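PDB 4BPZ: endo-1,3-beta-glucanase, family GH16 from Zobellia galactanivorans, which probably hydrolyses internal beta-1,3-glucosidic bonds of laminarin-type glucans through this family 16 catalytic module, which binds calcium. Local coordinates for residues A[18-32]-A[51-64]. The protein carries 1 engineered substitution. Sequence-based numbering, arbitrary orientation.
Sequences EFEYEGKPDPEKWHY and TNRSENSFVSDGTL. With CA (calcium ion), chain E.
Phe19, Tyr21 and Pro25 pack against Val59 and Leu64 where a loop of the GH16 beta-sandwich, 18-29, lies along the hairpin formed by strands 57-60 and 63-75. Leu64 CB sits almost exactly over the centre of the Phe19 ring, 3.5 Å from its centroid, while CD1 of the same leucine meets Pro25 CG. Val59 packs against two aromatic residues: CG1 lies over one face of the Tyr21 ring, displaced toward its rim, and also touches Phe19 CB. With CG1 anti to the backbone N (chi1 -177°), Val59 CG2 is left to reach Tyr21 CE1 at 3.7 Å. Tyr21 OH is held by Asp17 and by the backbone N of Asp26, which probably helps to hold the ring against the valine. Beside this cluster a single antiparallel bridge pairs Gly23 with Val59 through two backbone hydrogen bonds.

At the far end, Tyr32 crosses Asn52 at about a right angle, with Asn52 CB 3.4 Å from Tyr32 CG over the ring face and the amide nearly perpendicular to the ring. Tyr32 OH lies 2.6 Å from Ser57 OG, which approaches at the ring edge, and also meets a water bonded to Ser57 O. A phenylalanine in place of Tyr32 would probably leave Ser57 OG and that water without their phenolic partner.

The type I' turn 60-63 closes the calcium site, completed by Asp250: Glu18 O, Glu20 OE2 and a water bind the ion, and Gly62 O coordinates it at 2.3 Å.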
ATOM      1  N   GLU A  18      -9.704   3.687 -13.073  1.00 13.81           N
ATOM      2  CA  GLU A  18      -9.555   2.642 -14.054  1.00 15.33           C
ATOM      3  C   GLU A  18      -8.259   2.769 -14.892  1.00 14.74           C
ATOM      4  O   GLU A  18      -7.940   1.896 -15.648  1.00 16.05           O
ATOM      5  CB  GLU A  18     -10.766   2.653 -15.018  1.00 16.07           C
ATOM      6  CG  GLU A  18     -12.071   2.407 -14.257  1.00 17.73           C
ATOM      7  CD  GLU A  18     -12.210   1.077 -13.632  1.00 16.57           C
ATOM      8  OE1 GLU A  18     -11.763   0.006 -14.150  1.00 17.58           O
ATOM      9  OE2 GLU A  18     -12.887   1.042 -12.577  1.00 19.43           O
ATOM     10  N   PHE A  19      -7.554   3.873 -14.688  1.00 15.20           N
ATOM     11  CA  PHE A  19      -6.264   4.076 -15.335  1.00 16.63           C
ATOM     12  C   PHE A  19      -6.371   4.015 -16.886  1.00 19.13           C
ATOM     13  O   PHE A  19      -5.392   3.509 -17.506  1.00 20.70           O
ATOM     14  CB  PHE A  19      -5.208   3.106 -14.766  1.00 16.26           C
ATOM     15  CG  PHE A  19      -4.927   3.387 -13.330  1.00 14.24           C
ATOM     16  CD1 PHE A  19      -4.424   4.618 -12.915  1.00 14.56           C
ATOM     17  CD2 PHE A  19      -5.252   2.427 -12.384  1.00 14.55           C
ATOM     18  CE1 PHE A  19      -4.192   4.880 -11.557  1.00 14.07           C
ATOM     19  CE2 PHE A  19      -5.064   2.692 -11.012  1.00 14.35           C
ATOM     20  CZ  PHE A  19      -4.523   3.908 -10.600  1.00 14.46           C
ATOM     21  N   GLU A  20      -7.441   4.485 -17.492  1.00 18.81           N
ATOM     22  CA  GLU A  20      -7.594   4.390 -18.930  1.00 20.79           C
ATOM     23  C   GLU A  20      -6.996   5.605 -19.625  1.00 27.93           C
ATOM     24  O   GLU A  20      -7.078   5.655 -20.908  1.00 63.08           O
ATOM     25  CB  GLU A  20      -9.094   4.091 -19.233  1.00 24.37           C
ATOM     26  CG  GLU A  20      -9.562   2.660 -18.762  1.00 28.19           C
ATOM     27  CD  GLU A  20      -8.744   1.380 -19.223  1.00 31.85           C
ATOM     28  OE1 GLU A  20      -8.412   1.467 -20.460  1.00 41.11           O
ATOM     29  OE2 GLU A  20      -8.463   0.301 -18.416  1.00 32.00           O
ATOM     30  N   TYR A  21      -6.390   6.561 -18.951  1.00 23.81           N
ATOM     31  CA  TYR A  21      -5.725   7.685 -19.505  1.00 24.85           C
ATOM     32  C   TYR A  21      -4.176   7.482 -19.661  1.00 21.66           C
ATOM     33  O   TYR A  21      -3.699   6.389 -19.340  1.00 25.37           O
ATOM     34  CB  TYR A  21      -6.048   8.889 -18.653  1.00 23.55           C
ATOM     35  CG  TYR A  21      -5.652   8.655 -17.182  1.00 21.68           C
ATOM     36  CD1 TYR A  21      -4.395   9.021 -16.656  1.00 21.20           C
ATOM     37  CD2 TYR A  21      -6.572   8.170 -16.273  1.00 20.01           C
ATOM     38  CE1 TYR A  21      -4.059   8.831 -15.290  1.00 18.15           C
ATOM     39  CE2 TYR A  21      -6.245   7.905 -14.900  1.00 17.14           C
ATOM     40  CZ  TYR A  21      -5.045   8.244 -14.459  1.00 16.68           C
ATOM     41  OH  TYR A  21      -4.646   8.041 -13.096  1.00 16.27           O
ATOM     42  N   GLU A  22      -3.425   8.497 -20.124  1.00 24.60           N
ATOM     43  CA  GLU A  22      -1.967   8.446 -20.332  0.50 21.02           C
ATOM     44  C   GLU A  22      -1.186   9.523 -19.577  1.00 27.45           C
ATOM     45  O   GLU A  22      -1.570  10.755 -19.700  1.00 31.55           O
ATOM     46  CB  GLU A  22      -1.673   8.633 -21.809  0.50 22.04           C
ATOM     47  CG  GLU A  22      -0.222   8.198 -22.128  0.50 18.86           C
ATOM     48  CD  GLU A  22       0.044   8.180 -23.652  0.50 18.56           C
ATOM     49  OE1 GLU A  22      -0.348   7.264 -24.401  0.50 29.51           O
ATOM     50  OE2 GLU A  22       0.680   9.073 -24.061  0.50 18.40           O
ATOM     51  N   GLY A  23      -0.112   9.213 -18.859  1.00 21.73           N
ATOM     52  CA  GLY A  23       0.680  10.222 -18.213  1.00 27.31           C
ATOM     53  C   GLY A  23       0.693  10.030 -16.743  1.00 20.30           C
ATOM     54  O   GLY A  23       0.815   8.836 -16.299  1.00 23.48           O
ATOM     55  N   LYS A  24       0.785  11.128 -15.955  1.00 22.80           N
ATOM     56  CA  LYS A  24       0.959  11.081 -14.536  1.00 23.39           C
ATOM     57  C   LYS A  24      -0.350  10.471 -13.970  1.00 20.87           C
ATOM     58  O   LYS A  24      -1.496  10.736 -14.376  1.00 20.05           O
ATOM     59  CB  LYS A  24       1.155  12.479 -13.955  1.00 25.80           C
ATOM     60  CG  LYS A  24       2.365  13.268 -14.487  1.00 38.08           C
ATOM     61  CD  LYS A  24       2.466  14.652 -13.766  1.00 54.33           C
ATOM     62  CE  LYS A  24       1.198  15.574 -13.759  1.00 65.79           C
ATOM     63  NZ  LYS A  24       0.063  15.427 -12.755  1.00 44.85           N
ATOM     64  N   PRO A  25      -0.248   9.665 -12.929  1.00 19.46           N
ATOM     65  CA  PRO A  25      -1.433   9.365 -12.120  1.00 18.33           C
ATOM     66  C   PRO A  25      -2.286  10.628 -11.865  1.00 18.08           C
ATOM     67  O   PRO A  25      -1.764  11.725 -11.532  1.00 19.64           O
ATOM     68  CB  PRO A  25      -0.816   8.796 -10.820  1.00 18.90           C
ATOM     69  CG  PRO A  25       0.437   8.198 -11.278  1.00 21.20           C
ATOM     70  CD  PRO A  25       1.017   9.110 -12.344  1.00 22.16           C
ATOM     71  N   ASP A  26      -3.600  10.454 -11.967  1.00 17.25           N
ATOM     72  CA  ASP A  26      -4.523  11.610 -11.862  1.00 16.16           C
ATOM     73  C   ASP A  26      -4.241  12.430 -10.565  1.00 17.03           C
ATOM     74  O   ASP A  26      -4.483  11.898  -9.467  1.00 15.75           O
ATOM     75  CB  ASP A  26      -5.948  11.062 -11.932  1.00 17.90           C
ATOM     76  CG  ASP A  26      -7.007  12.129 -11.929  1.00 18.33           C
ATOM     77  OD1 ASP A  26      -6.776  13.302 -11.630  1.00 20.50           O
ATOM     78  OD2 ASP A  26      -8.157  11.733 -12.236  1.00 21.82           O
ATOM     79  N   PRO A  27      -3.866  13.719 -10.684  1.00 17.38           N
ATOM     80  CA  PRO A  27      -3.592  14.497  -9.453  1.00 17.12           C
ATOM     81  C   PRO A  27      -4.789  14.798  -8.609  1.00 16.86           C
ATOM     82  O   PRO A  27      -4.685  15.204  -7.467  1.00 18.77           O
ATOM     83  CB  PRO A  27      -2.920  15.736  -9.991  1.00 18.32           C
ATOM     84  CG  PRO A  27      -3.623  15.946 -11.331  1.00 22.13           C
ATOM     85  CD  PRO A  27      -3.601  14.484 -11.909  1.00 18.65           C
ATOM     86  N   GLU A  28      -5.999  14.647  -9.144  1.00 17.15           N
ATOM     87  CA  GLU A  28      -7.186  14.755  -8.304  1.00 17.76           C
ATOM     88  C   GLU A  28      -7.436  13.547  -7.441  1.00 15.90           C
ATOM     89  O   GLU A  28      -8.182  13.634  -6.454  1.00 18.25           O
ATOM     90  CB  GLU A  28      -8.448  14.978  -9.168  1.00 19.98           C
ATOM     91  CG  GLU A  28      -8.549  16.335  -9.882  1.00 32.28           C
ATOM     92  CD  GLU A  28      -9.812  16.521 -10.800  1.00 43.46           C
ATOM     93  OE1 GLU A  28     -10.754  15.665 -10.834  1.00 60.43           O
ATOM     94  OE2 GLU A  28      -9.878  17.566 -11.520  1.00 61.20           O
ATOM     95  N   LYS A  29      -6.773  12.444  -7.754  1.00 15.23           N
ATOM     96  CA  LYS A  29      -6.997  11.145  -7.077  0.50 14.66           C
ATOM     97  C   LYS A  29      -5.779  10.738  -6.217  1.00 14.00           C
ATOM     98  O   LYS A  29      -5.983  10.008  -5.277  1.00 13.87           O
ATOM     99  CB  LYS A  29      -7.274  10.033  -8.112  0.50 15.08           C
ATOM    100  CG  LYS A  29      -8.563  10.221  -8.920  0.50 14.73           C
ATOM    101  CD  LYS A  29      -8.930   9.008  -9.803  0.50 15.01           C
ATOM    102  CE  LYS A  29     -10.106   9.303 -10.655  0.50 14.05           C
ATOM    103  NZ  LYS A  29     -11.359   9.438  -9.874  0.50 16.13           N
ATOM    104  N   TRP A  30      -4.571  11.108  -6.663  1.00 13.43           N
ATOM    105  CA  TRP A  30      -3.375  10.501  -6.076  1.00 13.68           C
ATOM    106  C   TRP A  30      -2.422  11.556  -5.638  1.00 12.84           C
ATOM    107  O   TRP A  30      -2.122  12.510  -6.404  1.00 15.08           O
ATOM    108  CB  TRP A  30      -2.721   9.586  -7.160  1.00 14.02           C
ATOM    109  CG  TRP A  30      -3.601   8.482  -7.596  1.00 13.52           C
ATOM    110  CD1 TRP A  30      -4.221   8.411  -8.793  1.00 13.66           C
ATOM    111  CD2 TRP A  30      -4.055   7.359  -6.811  1.00 12.57           C
ATOM    112  NE1 TRP A  30      -5.032   7.333  -8.879  1.00 13.78           N
ATOM    113  CE2 TRP A  30      -4.956   6.670  -7.643  1.00 12.42           C
ATOM    114  CE3 TRP A  30      -3.815   6.901  -5.502  1.00 12.06           C
ATOM    115  CZ2 TRP A  30      -5.624   5.514  -7.230  1.00 13.08           C
ATOM    116  CZ3 TRP A  30      -4.515   5.745  -5.096  1.00 12.27           C
ATOM    117  CH2 TRP A  30      -5.363   5.071  -5.911  1.00 13.01           C
ATOM    118  N   HIS A  31      -1.869  11.392  -4.442  1.00 11.77           N
ATOM    119  CA  HIS A  31      -0.826  12.253  -3.854  1.00 11.46           C
ATOM    120  C   HIS A  31       0.487  11.450  -3.783  1.00 12.39           C
ATOM    121  O   HIS A  31       0.481  10.299  -3.375  1.00 13.49           O
ATOM    122  CB  HIS A  31      -1.289  12.580  -2.421  1.00 12.73           C
ATOM    123  CG  HIS A  31      -0.265  13.327  -1.611  1.00 13.17           C
ATOM    124  ND1 HIS A  31       0.029  14.629  -1.805  1.00 14.29           N
ATOM    125  CD2 HIS A  31       0.560  12.877  -0.605  1.00 14.33           C
ATOM    126  CE1 HIS A  31       0.983  14.999  -0.950  1.00 14.86           C
ATOM    127  NE2 HIS A  31       1.289  13.950  -0.180  1.00 14.78           N
ATOM    128  N   TYR A  32       1.566  12.069  -4.145  1.00 12.75           N
ATOM    129  CA  TYR A  32       2.894  11.438  -4.010  1.00 12.80           C
ATOM    130  C   TYR A  32       3.529  11.768  -2.698  1.00 12.60           C
ATOM    131  O   TYR A  32       3.550  12.937  -2.279  1.00 13.73           O
ATOM    132  CB  TYR A  32       3.806  11.917  -5.075  1.00 13.55           C
ATOM    133  CG  TYR A  32       3.525  11.386  -6.450  1.00 14.72           C
ATOM    134  CD1 TYR A  32       2.653  11.989  -7.303  1.00 16.93           C
ATOM    135  CD2 TYR A  32       4.144  10.168  -6.829  1.00 15.94           C
ATOM    136  CE1 TYR A  32       2.487  11.438  -8.650  1.00 20.88           C
ATOM    137  CE2 TYR A  32       3.949   9.612  -8.037  1.00 17.55           C
ATOM    138  CZ  TYR A  32       3.261  10.273  -8.965  1.00 16.56           C
ATOM    139  OH  TYR A  32       3.075   9.739 -10.253  1.00 23.26           O
ATOM    140  N   THR A  51       9.826   9.020  -5.413  1.00 12.05           N
ATOM    141  CA  THR A  51       9.849  10.242  -6.260  1.00 12.23           C
ATOM    142  C   THR A  51       8.523  10.315  -6.955  1.00 11.83           C
ATOM    143  O   THR A  51       7.754   9.356  -7.059  1.00 12.26           O
ATOM    144  CB  THR A  51      11.022  10.288  -7.261  1.00 12.52           C
ATOM    145  OG1 THR A  51      10.633   9.735  -8.527  1.00 12.63           O
ATOM    146  CG2 THR A  51      12.282   9.701  -6.711  1.00 13.67           C
ATOM    147  N   ASN A  52       8.272  11.518  -7.545  1.00 12.54           N
ATOM    148  CA  ASN A  52       7.066  11.684  -8.350  1.00 12.76           C
ATOM    149  C   ASN A  52       7.355  11.721  -9.835  1.00 12.49           C
ATOM    150  O   ASN A  52       6.541  12.185 -10.621  1.00 14.99           O
ATOM    151  CB  ASN A  52       6.212  12.898  -7.925  1.00 14.76           C
ATOM    152  CG  ASN A  52       6.782  14.216  -8.352  1.00 15.16           C
ATOM    153  OD1 ASN A  52       6.018  15.278  -8.327  1.00 19.00           O
ATOM    154  ND2 ASN A  52       7.943  14.277  -8.767  1.00 16.19           N
ATOM    155  N   ARG A  53       8.518  11.194 -10.247  1.00 12.77           N
ATOM    156  CA  ARG A  53       8.940  11.230 -11.616  1.00 14.50           C
ATOM    157  C   ARG A  53       8.347  10.157 -12.444  1.00 13.15           C
ATOM    158  O   ARG A  53       7.955   9.077 -11.949  1.00 12.38           O
ATOM    159  CB  ARG A  53      10.477  11.131 -11.705  1.00 14.66           C
ATOM    160  CG  ARG A  53      11.255  12.121 -10.869  1.00 15.49           C
ATOM    161  CD  ARG A  53      12.707  11.780 -10.958  1.00 15.83           C
ATOM    162  NE  ARG A  53      12.896  10.444 -10.392  1.00 15.24           N
ATOM    163  CZ  ARG A  53      13.912   9.622 -10.657  1.00 14.03           C
ATOM    164  NH1 ARG A  53      14.954   9.998 -11.367  1.00 16.06           N
ATOM    165  NH2 ARG A  53      13.882   8.367 -10.212  1.00 14.37           N
ATOM    166  N   SER A  54       8.324  10.359 -13.753  1.00 14.75           N
ATOM    167  CA  SER A  54       7.915   9.271 -14.678  0.50 15.81           C
ATOM    168  C   SER A  54       8.800   8.067 -14.664  1.00 13.86           C
ATOM    169  O   SER A  54       8.326   6.984 -15.012  1.00 15.44           O
ATOM    170  CB  SER A  54       7.799   9.696 -16.146  0.50 18.81           C
ATOM    171  OG  SER A  54       6.684  10.529 -16.288  0.50 19.31           O
ATOM    172  N   GLU A  55      10.030   8.192 -14.136  1.00 13.17           N
ATOM    173  CA  GLU A  55      10.828   6.975 -13.933  1.00 13.87           C
ATOM    174  C   GLU A  55      10.063   5.994 -13.069  1.00 12.54           C
ATOM    175  O   GLU A  55      10.180   4.760 -13.286  1.00 13.61           O
ATOM    176  CB  GLU A  55      12.099   7.335 -13.179  1.00 13.74           C
ATOM    177  CG  GLU A  55      13.276   7.754 -14.047  1.00 16.31           C
ATOM    178  CD  GLU A  55      13.230   9.178 -14.541  1.00 15.44           C
ATOM    179  OE1 GLU A  55      12.270   9.919 -14.289  1.00 15.97           O
ATOM    180  OE2 GLU A  55      14.233   9.576 -15.225  1.00 18.41           O
ATOM    181  N   ASN A  56       9.379   6.464 -12.025  1.00 11.62           N
ATOM    182  CA  ASN A  56       8.825   5.567 -11.034  1.00 11.23           C
ATOM    183  C   ASN A  56       7.374   5.344 -11.030  1.00 11.10           C
ATOM    184  O   ASN A  56       6.904   4.446 -10.336  1.00 11.66           O
ATOM    185  CB  ASN A  56       9.320   6.006  -9.618  1.00 12.00           C
ATOM    186  CG  ASN A  56      10.813   6.155  -9.516  1.00 10.95           C
ATOM    187  OD1 ASN A  56      11.338   7.252  -9.296  1.00 12.39           O
ATOM    188  ND2 ASN A  56      11.563   5.043  -9.699  1.00 11.97           N
ATOM    189  N   SER A  57       6.590   6.099 -11.840  1.00 11.54           N
ATOM    190  CA  SER A  57       5.192   5.806 -11.965  1.00 11.13           C
ATOM    191  C   SER A  57       4.694   6.430 -13.197  1.00 11.91           C
ATOM    192  O   SER A  57       5.110   7.537 -13.611  1.00 14.13           O
ATOM    193  CB  SER A  57       4.368   6.209 -10.749  1.00 12.58           C
ATOM    194  OG  SER A  57       4.462   7.619 -10.567  1.00 14.93           O
ATOM    195  N   PHE A  58       3.723   5.758 -13.828  1.00 11.80           N
ATOM    196  CA  PHE A  58       3.183   6.248 -15.124  1.00 13.36           C
ATOM    197  C   PHE A  58       1.937   5.424 -15.430  1.00 13.49           C
ATOM    198  O   PHE A  58       1.809   4.231 -14.972  1.00 14.64           O
ATOM    199  CB  PHE A  58       4.229   6.146 -16.288  1.00 14.78           C
ATOM    200  CG  PHE A  58       4.812   4.778 -16.422  1.00 15.86           C
ATOM    201  CD1 PHE A  58       5.833   4.318 -15.595  1.00 15.69           C
ATOM    202  CD2 PHE A  58       4.380   3.901 -17.426  1.00 17.16           C
ATOM    203  CE1 PHE A  58       6.403   3.062 -15.754  1.00 18.21           C
ATOM    204  CE2 PHE A  58       5.005   2.681 -17.638  1.00 16.48           C
ATOM    205  CZ  PHE A  58       6.006   2.234 -16.756  1.00 17.26           C
ATOM    206  N   VAL A  59       1.067   5.984 -16.249  1.00 15.22           N
ATOM    207  CA  VAL A  59      -0.158   5.311 -16.605  1.00 14.37           C
ATOM    208  C   VAL A  59      -0.152   5.195 -18.126  1.00 16.97           C
ATOM    209  O   VAL A  59       0.109   6.172 -18.869  1.00 17.91           O
ATOM    210  CB  VAL A  59      -1.404   6.100 -16.168  1.00 15.94           C
ATOM    211  CG1 VAL A  59      -2.708   5.392 -16.468  1.00 17.36           C
ATOM    212  CG2 VAL A  59      -1.314   6.367 -14.632  1.00 17.11           C
ATOM    213  N   SER A  60      -0.415   3.989 -18.608  1.00 16.76           N
ATOM    214  CA  SER A  60      -0.413   3.776 -20.062  1.00 18.37           C
ATOM    215  C   SER A  60      -1.120   2.498 -20.322  1.00 18.15           C
ATOM    216  O   SER A  60      -1.161   1.565 -19.474  1.00 18.33           O
ATOM    217  CB  SER A  60       1.002   3.627 -20.628  1.00 19.34           C
ATOM    218  OG  SER A  60       1.742   2.564 -20.019  1.00 19.66           O
ATOM    219  N   ASP A  61      -1.731   2.389 -21.501  1.00 22.93           N
ATOM    220  CA  ASP A  61      -2.284   1.118 -21.926  1.00 26.20           C
ATOM    221  C   ASP A  61      -3.329   0.502 -20.927  1.00 23.30           C
ATOM    222  O   ASP A  61      -3.341  -0.747 -20.772  1.00 25.49           O
ATOM    223  CB  ASP A  61      -1.091   0.158 -22.255  1.00 31.58           C
ATOM    224  CG  ASP A  61      -1.463  -1.143 -22.962  1.00 43.81           C
ATOM    225  OD1 ASP A  61      -2.420  -1.149 -23.788  1.00 49.09           O
ATOM    226  OD2 ASP A  61      -0.662  -2.147 -22.783  1.00 48.33           O
ATOM    227  N   GLY A  62      -4.061   1.340 -20.221  1.00 21.42           N
ATOM    228  CA  GLY A  62      -5.082   0.924 -19.276  1.00 19.46           C
ATOM    229  C   GLY A  62      -4.624   0.525 -17.893  1.00 18.78           C
ATOM    230  O   GLY A  62      -5.456   0.144 -17.064  1.00 18.68           O
ATOM    231  N   THR A  63      -3.337   0.720 -17.530  1.00 17.41           N
ATOM    232  CA  THR A  63      -2.874   0.345 -16.239  1.00 15.77           C
ATOM    233  C   THR A  63      -1.883   1.364 -15.682  1.00 14.20           C
ATOM    234  O   THR A  63      -1.121   2.061 -16.423  1.00 15.55           O
ATOM    235  CB  THR A  63      -2.169  -1.043 -16.216  1.00 16.28           C
ATOM    236  OG1 THR A  63      -0.979  -0.992 -16.978  1.00 17.53           O
ATOM    237  CG2 THR A  63      -2.957  -2.142 -16.759  1.00 19.40           C
ATOM    238  N   LEU A  64      -1.869   1.473 -14.349  1.00 13.26           N
ATOM    239  CA  LEU A  64      -0.822   2.185 -13.623  1.00 12.90           C
ATOM    240  C   LEU A  64       0.357   1.268 -13.457  1.00 13.11           C
ATOM    241  O   LEU A  64       0.207   0.089 -13.120  1.00 13.40           O
ATOM    242  CB  LEU A  64      -1.401   2.543 -12.198  1.00 13.07           C
ATOM    243  CG  LEU A  64      -0.349   3.020 -11.196  1.00 12.60           C
ATOM    244  CD1 LEU A  64       0.214   4.384 -11.566  1.00 14.44           C
ATOM    245  CD2 LEU A  64      -0.997   3.072  -9.835  1.00 14.72           C
TER
HETATM  246 CA    CA E 400      -7.502  -0.346 -16.239  0.80 16.49          CA
HETATM  247  O   HOH W   1      -9.777  -0.925 -15.767  1.00 17.92           O
HETATM  248  O   HOH W   2      -3.926   3.849 -19.736  1.00 29.39           O
HETATM  249  O   HOH W   3       4.769  10.188 -12.485  1.00 29.91           O